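Ferritin heavy chain (Trichoplusia ni, PDB 1Z6O) oxidises ferrous iron and, together with the light chain, builds the secreted insect ferritin shell that stores the iron as ferric mineral. Local coordinates at the interface of chains C and A and the interface of chains A and B. Residues are numbered along the deposited sequence; one frame, centred on the assembly and turned at random. Chains: chain A/B, Ferritin heavy chain; chain C, Ferritin light chain.

Contact 1: the interface of chains C and A. Residues chain C 57, 61, 117-119; chain A 88-89.
C:Glu119 and A:Ser89 carry the polar part of this heavy–light interface, where the segment of chain A at the start of the 3-10 helix 89-91 meets a loop of the light chain. The carboxylate of C:Glu119 divides its work between its two oxygens. C:Glu119 OE1 takes the hydroxyl A:Ser89 OG at 2.6 Å, from its syn side but well out of the carboxylate plane. C:Glu119 OE2 is gripped twice by backbone: A:Val88 N reaches it at 2.7 Å nearly along the C-O axis, and A:Ser89 N comes from above the plane at 2.9 Å. Two amides in succession at the start of a short helix would probably help to stabilise a negative charge on the carboxylate. The hydroxyl A:Ser89 OG also accepts, from C:Ala118 N at 2.8 Å, and this bond is fairly straight (163° at H). OG thus links two light-chain groups, accepting from the backbone N-H of C:Ala118 and donating to the carboxylate of C:Glu119.

The apolar contacts belong to A:Val88, whose two methyls part company. With CG1 anti to the backbone N (chi1 177°), that branch reaches C:Leu57, which it passes in the opposite direction, and the methyl of C:Ala118. The other branch turns to C:Tyr61, crossing it at about a right angle. The tyrosine in turn backs the acidic residue: C:Glu119 CA sits over the ring centre, 3.6 Å above its plane. On the far branch, A:Val88 CG2 lies 4.0 Å from C:Tyr61 CD1.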
loop_
_atom_site.group_PDB
_atom_site.type_symbol
_atom_site.label_atom_id
_atom_site.label_comp_id
_atom_site.label_asym_id
_atom_site.label_seq_id
_atom_site.Cartn_x
_atom_site.Cartn_y
_atom_site.Cartn_z
ATOM N N LEU C 57 -28.528 -13.046 40.669
ATOM C CA LEU C 57 -28.487 -14.202 41.568
ATOM C C LEU C 57 -28.775 -15.495 40.800
ATOM O O LEU C 57 -28.197 -16.534 41.107
ATOM C CB LEU C 57 -29.478 -14.029 42.730
ATOM C CG LEU C 57 -29.120 -12.871 43.686
ATOM C CD1 LEU C 57 -30.220 -12.719 44.734
ATOM C CD2 LEU C 57 -27.773 -13.133 44.360
ATOM N N TYR C 61 -26.360 -18.710 40.578
ATOM C CA TYR C 61 -26.798 -20.067 40.880
ATOM C C TYR C 61 -26.447 -21.055 39.761
ATOM O O TYR C 61 -25.976 -22.160 40.031
ATOM C CB TYR C 61 -28.306 -20.112 41.128
ATOM C CG TYR C 61 -28.795 -21.495 41.489
ATOM C CD1 TYR C 61 -28.494 -22.057 42.731
ATOM C CD2 TYR C 61 -29.534 -22.259 40.580
ATOM C CE1 TYR C 61 -28.914 -23.346 43.064
ATOM C CE2 TYR C 61 -29.960 -23.554 40.904
ATOM C CZ TYR C 61 -29.645 -24.083 42.147
ATOM O OH TYR C 61 -30.058 -25.345 42.479
ATOM N N THR C 117 -37.020 -16.521 43.664
ATOM C CA THR C 117 -36.043 -17.448 44.238
ATOM C C THR C 117 -35.079 -17.829 43.123
ATOM O O THR C 117 -35.500 -18.152 42.014
ATOM C CB THR C 117 -36.701 -18.726 44.796
ATOM O OG1 THR C 117 -37.150 -19.547 43.719
ATOM C CG2 THR C 117 -37.888 -18.373 45.673
ATOM N N ALA C 118 -33.786 -17.790 43.417
ATOM C CA ALA C 118 -32.767 -18.099 42.420
ATOM C C ALA C 118 -32.467 -19.587 42.260
ATOM O O ALA C 118 -32.013 -20.012 41.197
ATOM C CB ALA C 118 -31.477 -17.342 42.754
ATOM N N GLU C 119 -32.715 -20.380 43.303
ATOM C CA GLU C 119 -32.436 -21.822 43.229
ATOM C C GLU C 119 -33.586 -22.545 42.531
ATOM O O GLU C 119 -34.586 -22.875 43.159
ATOM C CB GLU C 119 -32.240 -22.409 44.639
ATOM C CG GLU C 119 -31.192 -21.685 45.486
ATOM C CD GLU C 119 -31.747 -20.484 46.256
ATOM O OE1 GLU C 119 -32.913 -20.094 46.033
ATOM O OE2 GLU C 119 -31.005 -19.920 47.090
ATOM N N VAL A 88 -28.630 -18.866 47.892
ATOM C CA VAL A 88 -28.284 -17.811 46.961
ATOM C C VAL A 88 -29.313 -16.678 47.043
ATOM O O VAL A 88 -28.950 -15.503 47.044
ATOM C CB VAL A 88 -28.220 -18.356 45.509
ATOM C CG1 VAL A 88 -27.934 -17.220 44.541
ATOM C CG2 VAL A 88 -27.117 -19.431 45.399
ATOM N N SER A 89 -30.591 -17.034 47.135
ATOM C CA SER A 89 -31.660 -16.029 47.181
ATOM C C SER A 89 -31.500 -15.033 48.325
ATOM O O SER A 89 -31.797 -13.857 48.174
ATOM C CB SER A 89 -33.027 -16.711 47.303
ATOM O OG SER A 89 -33.301 -17.516 46.169
#

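Contact 2: the interface of chains C and A. Residues chain C 57, 60, 63; chain A 75, 79, 88.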
loop_
_atom_site.group_PDB
_atom_site.type_symbol
_atom_site.label_atom_id
_atom_site.label_comp_id
_atom_site.label_asym_id
_atom_site.label_seq_id
_atom_site.Cartn_x
_atom_site.Cartn_y
_atom_site.Cartn_z
ATOM N N LEU C 57 -28.528 -13.046 40.669
ATOM C CA LEU C 57 -28.487 -14.202 41.568
ATOM C C LEU C 57 -28.775 -15.495 40.800
ATOM O O LEU C 57 -28.197 -16.534 41.107
ATOM C CB LEU C 57 -29.478 -14.029 42.730
ATOM C CG LEU C 57 -29.120 -12.871 43.686
ATOM C CD1 LEU C 57 -30.220 -12.719 44.734
ATOM C CD2 LEU C 57 -27.773 -13.133 44.360
ATOM N N ALA C 60 -25.649 -16.436 39.043
ATOM C CA ALA C 60 -24.704 -17.019 39.999
ATOM C C ALA C 60 -25.084 -18.469 40.292
ATOM O O ALA C 60 -24.239 -19.363 40.250
ATOM C CB ALA C 60 -24.699 -16.203 41.317
ATOM N N ASN C 63 -24.068 -20.943 37.844
ATOM C CA ASN C 63 -22.625 -21.040 37.681
ATOM C C ASN C 63 -21.988 -21.749 38.891
ATOM O O ASN C 63 -20.765 -21.703 39.054
ATOM C CB ASN C 63 -22.009 -19.640 37.469
ATOM C CG ASN C 63 -20.555 -19.694 36.989
ATOM O OD1 ASN C 63 -20.183 -20.542 36.176
ATOM N ND2 ASN C 63 -19.733 -18.771 37.483
ATOM N N ILE A 75 -18.965 -12.796 44.613
ATOM C CA ILE A 75 -19.845 -13.933 44.347
ATOM C C ILE A 75 -19.090 -14.973 43.502
ATOM O O ILE A 75 -19.157 -16.177 43.780
ATOM C CB ILE A 75 -21.126 -13.481 43.592
ATOM C CG1 ILE A 75 -22.016 -12.668 44.545
ATOM C CG2 ILE A 75 -21.883 -14.706 43.033
ATOM C CD1 ILE A 75 -23.155 -11.913 43.838
ATOM N N LEU A 79 -18.266 -19.003 44.286
ATOM C CA LEU A 79 -18.641 -20.064 43.346
ATOM C C LEU A 79 -17.426 -20.911 42.970
ATOM O O LEU A 79 -17.521 -22.137 42.860
ATOM C CB LEU A 79 -19.260 -19.461 42.071
ATOM C CG LEU A 79 -20.644 -18.803 42.236
ATOM C CD1 LEU A 79 -20.950 -17.932 41.004
ATOM C CD2 LEU A 79 -21.722 -19.896 42.415
ATOM N N VAL A 88 -28.630 -18.866 47.892
ATOM C CA VAL A 88 -28.284 -17.811 46.961
ATOM C C VAL A 88 -29.313 -16.678 47.043
ATOM O O VAL A 88 -28.950 -15.503 47.044
ATOM C CB VAL A 88 -28.220 -18.356 45.509
ATOM C CG1 VAL A 88 -27.934 -17.220 44.541
ATOM C CG2 VAL A 88 -27.117 -19.431 45.399
#
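C:Ala60, in the last turn of helix 37-61 (phi/psi -65°/-48°), faces A:Ile75 and A:Leu79, which lie a turn apart near the end of helix 54-80, and the two helices run side by side in roughly the same direction. The alanine's small side chain lets chain A come close: C:Ala60 CB meets the branch methyl CG2 of A:Ile75 at 3.6 Å. That methyl stands anti to the backbone N, which leaves the longer CG1 arm turned elsewhere. Beyond the alanine, A:Val88 closes the patch against C:Leu57.

A:Leu79 works with both tips. A:Leu79 CD2 packs against the carbonyl of C:Ala60, 3.4 Å from its O, while CD1 bridges from the alanine to C:Asn63, just past the helix end. The asparagine crosses the leucine obliquely and lays the amide nitrogen of its side chain beside CD1, with its CB also near. Cutting A:Leu79 back to an alanine is likely to open a gap between the end of the light-chain helix and chain A, leaving C:Asn63 without the methyl it rests on and its amide freer to turn. In the model, A:Leu79 CD1 lies 3.8 Å from C:Asn63 ND2.

Contact 3: the interface of chains C and A. Residues chain C 49, 53, 84, 87-88; chain A 36-37, 40, 64.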
loop_
_atom_site.group_PDB
_atom_site.type_symbol
_atom_site.label_atom_id
_atom_site.label_comp_id
_atom_site.label_asym_id
_atom_site.label_seq_id
_atom_site.Cartn_x
_atom_site.Cartn_y
_atom_site.Cartn_z
ATOM N N LEU C 49 -34.269 -2.158 38.642
ATOM C CA LEU C 49 -33.153 -2.292 39.579
ATOM C C LEU C 49 -33.273 -3.599 40.365
ATOM O O LEU C 49 -32.310 -4.363 40.487
ATOM C CB LEU C 49 -33.144 -1.091 40.537
ATOM C CG LEU C 49 -32.100 -1.094 41.661
ATOM C CD1 LEU C 49 -30.682 -1.220 41.071
ATOM C CD2 LEU C 49 -32.242 0.209 42.462
ATOM N N TYR C 53 -30.821 -7.360 39.989
ATOM C CA TYR C 53 -30.173 -8.164 41.021
ATOM C C TYR C 53 -30.789 -9.568 41.148
ATOM O O TYR C 53 -30.077 -10.517 41.466
ATOM C CB TYR C 53 -30.145 -7.396 42.362
ATOM C CG TYR C 53 -28.959 -6.443 42.410
ATOM C CD1 TYR C 53 -29.127 -5.051 42.350
ATOM C CD2 TYR C 53 -27.659 -6.946 42.473
ATOM C CE1 TYR C 53 -28.015 -4.188 42.357
ATOM C CE2 TYR C 53 -26.552 -6.099 42.476
ATOM C CZ TYR C 53 -26.733 -4.730 42.421
ATOM O OH TYR C 53 -25.620 -3.923 42.454
ATOM N N TRP C 84 -29.877 -3.503 34.510
ATOM C CA TRP C 84 -29.063 -2.522 35.238
ATOM C C TRP C 84 -28.906 -1.276 34.359
ATOM O O TRP C 84 -29.078 -0.138 34.804
ATOM C CB TRP C 84 -27.678 -3.112 35.558
ATOM C CG TRP C 84 -26.714 -2.109 36.155
ATOM C CD1 TRP C 84 -25.646 -1.525 35.532
ATOM C CD2 TRP C 84 -26.738 -1.588 37.488
ATOM N NE1 TRP C 84 -24.998 -0.669 36.403
ATOM C CE2 TRP C 84 -25.649 -0.689 37.608
ATOM C CE3 TRP C 84 -27.573 -1.797 38.601
ATOM C CZ2 TRP C 84 -25.371 0.001 38.798
ATOM C CZ3 TRP C 84 -27.293 -1.113 39.788
ATOM C CH2 TRP C 84 -26.198 -0.223 39.873
ATOM N N THR C 87 -32.055 0.705 34.238
ATOM C CA THR C 87 -32.309 1.418 35.488
ATOM C C THR C 87 -31.690 2.816 35.382
ATOM O O THR C 87 -32.329 3.824 35.689
ATOM C CB THR C 87 -31.663 0.693 36.698
ATOM O OG1 THR C 87 -32.275 -0.592 36.868
ATOM C CG2 THR C 87 -31.866 1.506 37.986
ATOM N N ILE C 88 -30.437 2.871 34.945
ATOM C CA ILE C 88 -29.754 4.153 34.832
ATOM C C ILE C 88 -30.392 5.024 33.750
ATOM O O ILE C 88 -30.558 6.234 33.928
ATOM C CB ILE C 88 -28.251 3.935 34.560
ATOM C CG1 ILE C 88 -27.603 3.326 35.816
ATOM C CG2 ILE C 88 -27.564 5.271 34.213
ATOM C CD1 ILE C 88 -26.175 2.825 35.592
ATOM N N SER A 36 -23.522 0.311 45.789
ATOM C CA SER A 36 -23.925 0.607 44.411
ATOM C C SER A 36 -25.226 1.400 44.402
ATOM O O SER A 36 -25.374 2.326 43.609
ATOM C CB SER A 36 -24.093 -0.665 43.535
ATOM O OG SER A 36 -25.303 -1.380 43.804
ATOM N N LEU A 37 -26.156 1.057 45.291
ATOM C CA LEU A 37 -27.439 1.765 45.346
ATOM C C LEU A 37 -27.278 3.196 45.846
ATOM O O LEU A 37 -27.966 4.103 45.375
ATOM C CB LEU A 37 -28.429 1.017 46.249
ATOM C CG LEU A 37 -28.632 -0.463 45.885
ATOM C CD1 LEU A 37 -29.627 -1.111 46.837
ATOM C CD2 LEU A 37 -29.129 -0.569 44.468
ATOM N N LEU A 40 -25.976 5.223 43.014
ATOM C CA LEU A 40 -27.018 5.506 42.013
ATOM C C LEU A 40 -27.800 6.743 42.439
ATOM O O LEU A 40 -28.178 7.564 41.607
ATOM C CB LEU A 40 -28.031 4.355 41.881
ATOM C CG LEU A 40 -27.734 3.141 41.005
ATOM C CD1 LEU A 40 -28.971 2.213 41.008
ATOM C CD2 LEU A 40 -27.412 3.602 39.573
ATOM N N ALA A 64 -21.313 3.542 40.843
ATOM C CA ALA A 64 -22.374 2.572 41.132
ATOM C C ALA A 64 -22.116 1.275 40.357
ATOM O O ALA A 64 -22.230 0.177 40.907
ATOM C CB ALA A 64 -23.774 3.151 40.741
#
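The indole of C:Trp84 is met by A:Leu40 at the outer edge of its six-membered ring, at CZ3 and CH2, with the leucine displaced to one side of the ring plane, while the methyl of A:Ala64 meets the ring edge at CZ2. A:Leu40 CD1 lies 3.9 Å from C:Trp84 CH2, and CD2 is near the same carbon, off the ring plane. The second flat group, the phenol of C:Tyr53, touches chain A through its hydroxyl: OH and the OG of A:Ser36 form a hydrogen bond of 2.9 Å, its direction not settled, with the serine oxygen a little to one side of the ring plane. A:Ser36 places OG between its backbone N and carbonyl carbon (chi1 76°), which turns it toward the phenol.

Around these rings the contact is aliphatic. A:Leu40, deeply covered by the light chain, meets C:Leu49 tip to tip, CD1 to CD1 at 3.8 Å. Its other methyl, A:Leu40 CD2, comes to 3.8 Å from C:Ile88 CG1, the two side chains crossing at about a right angle. The single leucine is thus fitted among a ring, a leucine and an isoleucine drawn from two light-chain helices, 37-61 and 70-96. Both methyls of C:Leu49 also touch A:Leu37, through CD2 of that residue, with C:Leu49 CD2 at 3.8 Å from it.

Here helix 19-47 of the heavy chain is seated against the light-chain bundle, helping to pair the two kinds of subunit in the ferritin shell.

Contact 4: the interface of chains A and B. Residues chain A 110, 113, 164, 168; chain B 9-11.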
loop_
_atom_site.group_PDB
_atom_site.type_symbol
_atom_site.label_atom_id
_atom_site.label_comp_id
_atom_site.label_asym_id
_atom_site.label_seq_id
_atom_site.Cartn_x
_atom_site.Cartn_y
_atom_site.Cartn_z
ATOM N N GLU A 110 -17.272 13.965 50.068
ATOM C CA GLU A 110 -16.928 13.584 51.441
ATOM C C GLU A 110 -17.747 12.385 51.892
ATOM O O GLU A 110 -17.258 11.531 52.636
ATOM C CB GLU A 110 -17.141 14.766 52.398
ATOM C CG GLU A 110 -16.132 15.905 52.156
ATOM C CD GLU A 110 -16.240 17.021 53.201
ATOM O OE1 GLU A 110 -17.318 17.175 53.806
ATOM O OE2 GLU A 110 -15.257 17.760 53.405
ATOM N N LEU A 113 -16.185 9.415 50.207
ATOM C CA LEU A 113 -14.932 9.065 50.885
ATOM C C LEU A 113 -15.230 8.267 52.164
ATOM O O LEU A 113 -14.571 7.274 52.460
ATOM C CB LEU A 113 -14.142 10.337 51.231
ATOM C CG LEU A 113 -12.832 10.186 52.026
ATOM C CD1 LEU A 113 -11.872 9.225 51.302
ATOM C CD2 LEU A 113 -12.184 11.578 52.186
ATOM N N ALA A 164 -11.946 16.089 46.957
ATOM C CA ALA A 164 -12.625 16.851 48.003
ATOM C C ALA A 164 -11.773 18.036 48.461
ATOM O O ALA A 164 -12.296 19.137 48.618
ATOM C CB ALA A 164 -12.951 15.944 49.201
ATOM N N LYS A 168 -13.045 21.773 47.875
ATOM C CA LYS A 168 -13.406 22.475 49.105
ATOM C C LYS A 168 -12.672 23.805 49.260
ATOM O O LYS A 168 -13.227 24.753 49.806
ATOM C CB LYS A 168 -13.166 21.585 50.332
ATOM C CG LYS A 168 -13.939 22.047 51.577
ATOM C CD LYS A 168 -13.966 20.953 52.651
ATOM C CE LYS A 168 -14.961 21.284 53.773
ATOM N NZ LYS A 168 -15.067 20.132 54.729
ATOM N N GLN B 9 -10.627 21.448 55.884
ATOM C CA GLN B 9 -10.480 20.128 56.453
ATOM C C GLN B 9 -11.513 19.214 55.834
ATOM O O GLN B 9 -12.660 19.614 55.637
ATOM C CB GLN B 9 -10.702 20.187 57.965
ATOM C CG GLN B 9 -9.757 21.121 58.711
ATOM C CD GLN B 9 -8.292 20.746 58.536
ATOM O OE1 GLN B 9 -7.910 19.582 58.691
ATOM N NE2 GLN B 9 -7.460 21.738 58.222
ATOM N N ILE B 10 -11.104 17.995 55.503
ATOM C CA ILE B 10 -12.048 17.032 54.959
ATOM C C ILE B 10 -11.964 15.826 55.899
ATOM O O ILE B 10 -11.093 15.776 56.767
ATOM C CB ILE B 10 -11.684 16.608 53.503
ATOM C CG1 ILE B 10 -10.324 15.918 53.483
ATOM C CG2 ILE B 10 -11.690 17.837 52.565
ATOM C CD1 ILE B 10 -10.090 15.099 52.207
ATOM N N PRO B 11 -12.858 14.844 55.741
ATOM C CA PRO B 11 -12.861 13.641 56.589
ATOM C C PRO B 11 -11.479 12.977 56.588
ATOM O O PRO B 11 -10.806 12.950 55.558
ATOM C CB PRO B 11 -13.916 12.755 55.930
ATOM C CG PRO B 11 -14.882 13.770 55.339
ATOM C CD PRO B 11 -13.945 14.795 54.744
#
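B:Pro11 lays its ring across the side chain of A:Glu110, the two meeting at about a right angle, where an N-terminal stretch of one heavy chain runs over the ferritin four-helix bundle of the next. B:Pro11 CD is 3.5 Å from the carboxylate oxygen A:Glu110 OE2, and B:Pro11 CG rests 3.8 Å from A:Glu110 CB. The glutamate is extended beyond CG, giving the ring a length of chain to lie on, and its acid end arrives beside A:Lys168.

The ammonium nitrogen A:Lys168 NZ bonds to A:Glu110 OE2 at 2.7 Å, on the syn lone pair. This salt bridge lies within chain A and ties helix 105-132 to helix 139-168. From there A:Lys168 NZ also donates to the backbone O of B:Gln9 at 2.6 Å, nearly straight along the carbonyl (167°). B:Gln9 is poorly ordered, and the exact length deserves caution. A methionine in place of A:Lys168 would probably leave the carbonyl of B:Gln9 without this donor and the A:Glu110 carboxylate without its positive mate.

Between B:Gln9 and B:Pro11, B:Ile10 presses its branches onto chain A. Its CG1 sits between the backbone N and the carbonyl carbon (chi1 62°), an arrangement that directs B:Ile10 CG2 toward the lysine, 3.9 Å from A:Lys168 CD, with the methyl of A:Ala164 also near it. The other arm ends at B:Ile10 CD1, 4.1 Å from A:Leu113 CD2. That same leucine methyl lies near the carbonyl oxygen of B:Pro11.

Contact 1 and contact 2 are neighbours, their C-alpha centres about 7 Å apart, and share C:Leu57 and A:Val88. Contact 3 lies about 19 Å from contact 1 and 18 Å from contact 2, toward the N-terminal end of the same light-chain helix 37-61; contacts 2 and 3 also share helix 54-80 of chain A. These three hold one heavy chain to one light chain. Contact 4 stands apart, about 25 Å from contact 3 and 39 Å from contact 1, and joins two heavy chains through other helices. Chain A therefore meets unlike and like partners with separate surfaces, in keeping with a shell of twelve heavy and twelve light chains.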